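Nitrate transport protein nrtA (Synechocystis sp., PDB 2G29) binds nitrate as the solute-binding subunit of the NrtABCD ABC transporter, which takes up nitrate and probably nitrite. Local coordinates at residues Pro156-Thr161 and Ala204-Val210. Numbering follows the deposited sequence.
Sequences PKVAMT and AMESFCV
Ala159 sits at the middle of the pairing, gripped by residues 204-210 through both of its peptide groups. Its N gives a 2.8 Å hydrogen bond to Ser207 O, and its O accepts a 3.0 Å one from Cys209 N. A third backbone bond comes before them: Glu206 N donates to Lys157 O at 2.9 Å and is nearly straight, 167° at the hydrogen. Two of these acceptors also take CA-H...O contacts, Val158 CA on Ser207 O at 3.3 Å and Phe208 CA on Ala159 O at 3.2 Å.

The strands joined here, 157-160 and 207-210, are neighbours and parallel, their axes 8° apart, and the Glu206 bond extends the pairing just ahead of the second. The chain between them runs through helix 166-177, strand 187-190 and helix 196-201; strand 187-190 pairs with the other edge of 157-160. This is one of the two alpha/beta domains of a periplasmic binding protein. The C-terminal ends of both strands reach the nitrate site: Val210 lies beside the bound nitrate, and Thr161 beside the nitrate-binding residues His167 and Trp73.

Apolar packing gathers on the methyl of Ala159, which has Phe208 CB at 3.8 Å and the bent Met205 side chain against it. Met205 CG stands between its own N and carbonyl carbon (chi1 64°) and makes the nearer approach to that methyl; the bend at chi2 keeps CE alongside it. Helix 196-201 covers this side through Met196. On the opposite face of the sheet, Val158 CG1 meets Ser207 CB loosely, and Ser207 OG bonds to Gln129 O.

At the N-terminal end of the pairing, Glu206 CG lies 3.8 Å from Pro156 CB. One water links the carboxylate to the backbone, accepting from Lys157 N at 2.8 Å and donating to Glu206 OE1, while OE2 bonds to Tyr134 OH.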
loop_
_atom_site.group_PDB
_atom_site.type_symbol
_atom_site.label_atom_id
_atom_site.label_comp_id
_atom_site.label_asym_id
_atom_site.label_seq_id
_atom_site.Cartn_x
_atom_site.Cartn_y
_atom_site.Cartn_z
ATOM N N PRO A 156 23.607 -10.519 1.039
ATOM C CA PRO A 156 22.487 -10.366 0.108
ATOM C C PRO A 156 21.482 -9.356 0.631
ATOM O O PRO A 156 21.120 -9.360 1.814
ATOM C CB PRO A 156 21.894 -11.775 -0.002
ATOM C CG PRO A 156 22.311 -12.467 1.270
ATOM C CD PRO A 156 23.673 -11.891 1.589
ATOM N N LYS A 157 21.024 -8.498 -0.266
ATOM C CA LYS A 157 20.047 -7.491 0.115
ATOM C C LYS A 157 18.702 -7.784 -0.527
ATOM O O LYS A 157 18.616 -8.347 -1.620
ATOM C CB LYS A 157 20.489 -6.102 -0.376
ATOM C CG LYS A 157 21.890 -5.626 0.045
ATOM C CD LYS A 157 22.031 -5.591 1.550
ATOM C CE LYS A 157 23.348 -4.953 1.986
ATOM N NZ LYS A 157 23.476 -4.902 3.488
ATOM N N VAL A 158 17.635 -7.417 0.169
ATOM C CA VAL A 158 16.316 -7.519 -0.443
ATOM C C VAL A 158 15.744 -6.096 -0.312
ATOM O O VAL A 158 15.886 -5.437 0.740
ATOM C CB VAL A 158 15.403 -8.547 0.229
ATOM C CG1 VAL A 158 16.082 -9.923 0.220
ATOM C CG2 VAL A 158 15.075 -8.130 1.606
ATOM N N ALA A 159 15.126 -5.593 -1.373
ATOM C CA ALA A 159 14.627 -4.218 -1.315
ATOM C C ALA A 159 13.147 -4.104 -1.022
ATOM O O ALA A 159 12.329 -4.892 -1.517
ATOM C CB ALA A 159 14.914 -3.487 -2.631
ATOM N N MET A 160 12.823 -3.109 -0.203
ATOM C CA MET A 160 11.449 -2.791 0.145
ATOM C C MET A 160 11.339 -1.275 0.039
ATOM O O MET A 160 12.300 -0.587 -0.330
ATOM C CB MET A 160 11.036 -3.372 1.490
ATOM C CG MET A 160 12.012 -3.212 2.639
ATOM S SD MET A 160 12.072 -1.492 3.223
ATOM C CE MET A 160 13.301 -1.633 4.591
ATOM N N THR A 161 10.155 -0.750 0.335
ATOM C CA THR A 161 9.882 0.645 0.014
ATOM C C THR A 161 9.962 1.702 1.115
ATOM O O THR A 161 9.954 2.885 0.813
ATOM C CB THR A 161 8.480 0.691 -0.595
ATOM O OG1 THR A 161 7.573 0.219 0.386
ATOM C CG2 THR A 161 8.384 -0.197 -1.819
ATOM N N ALA A 204 21.426 -4.392 -7.430
ATOM C CA ALA A 204 21.512 -3.773 -6.125
ATOM C C ALA A 204 20.862 -4.645 -5.046
ATOM O O ALA A 204 21.045 -4.396 -3.858
ATOM C CB ALA A 204 20.836 -2.392 -6.150
ATOM N N MET A 205 20.060 -5.628 -5.461
ATOM C CA MET A 205 19.394 -6.513 -4.515
ATOM C C MET A 205 19.017 -7.822 -5.219
ATOM O O MET A 205 18.912 -7.865 -6.432
ATOM C CB MET A 205 18.111 -5.876 -3.938
ATOM C CG MET A 205 16.993 -5.606 -4.952
ATOM S SD MET A 205 17.301 -4.241 -6.107
ATOM C CE MET A 205 15.560 -3.796 -6.555
ATOM N N GLU A 206 18.795 -8.871 -4.434
ATOM C CA GLU A 206 18.441 -10.202 -4.939
ATOM C C GLU A 206 16.961 -10.360 -5.186
ATOM O O GLU A 206 16.533 -11.120 -6.063
ATOM C CB GLU A 206 18.813 -11.295 -3.911
ATOM C CG GLU A 206 20.260 -11.262 -3.445
ATOM C CD GLU A 206 21.248 -11.260 -4.592
ATOM O OE1 GLU A 206 22.099 -10.340 -4.622
ATOM O OE2 GLU A 206 21.149 -12.141 -5.464
ATOM N N SER A 207 16.177 -9.634 -4.385
ATOM C CA SER A 207 14.711 -9.732 -4.428
ATOM C C SER A 207 14.152 -8.379 -4.006
ATOM O O SER A 207 14.846 -7.603 -3.351
ATOM C CB SER A 207 14.245 -10.825 -3.422
ATOM O OG SER A 207 12.842 -11.015 -3.429
ATOM N N PHE A 208 12.894 -8.119 -4.357
ATOM C CA PHE A 208 12.277 -6.859 -3.980
ATOM C C PHE A 208 10.761 -6.944 -3.970
ATOM O O PHE A 208 10.164 -7.775 -4.666
ATOM C CB PHE A 208 12.760 -5.695 -4.879
ATOM C CG PHE A 208 12.400 -5.818 -6.355
ATOM C CD1 PHE A 208 11.346 -5.062 -6.874
ATOM C CD2 PHE A 208 13.182 -6.582 -7.251
ATOM C CE1 PHE A 208 11.089 -5.057 -8.276
ATOM C CE2 PHE A 208 12.919 -6.572 -8.613
ATOM C CZ PHE A 208 11.860 -5.798 -9.135
ATOM N N CYS A 209 10.140 -6.054 -3.214
ATOM C CA CYS A 209 8.691 -6.005 -3.113
ATOM C C CYS A 209 8.261 -4.574 -3.377
ATOM O O CYS A 209 8.789 -3.643 -2.739
ATOM C CB CYS A 209 8.258 -6.461 -1.721
ATOM S SG CYS A 209 6.472 -6.549 -1.523
ATOM N N VAL A 210 7.294 -4.409 -4.295
ATOM C CA VAL A 210 6.848 -3.070 -4.723
ATOM C C VAL A 210 5.463 -3.223 -5.371
ATOM O O VAL A 210 5.099 -4.301 -5.803
ATOM C CB VAL A 210 7.869 -2.503 -5.765
ATOM C CG1 VAL A 210 7.880 -3.385 -7.032
ATOM C CG2 VAL A 210 7.560 -1.059 -6.148
HETATM O O HOH W 1 22.173 -8.392 -2.831
#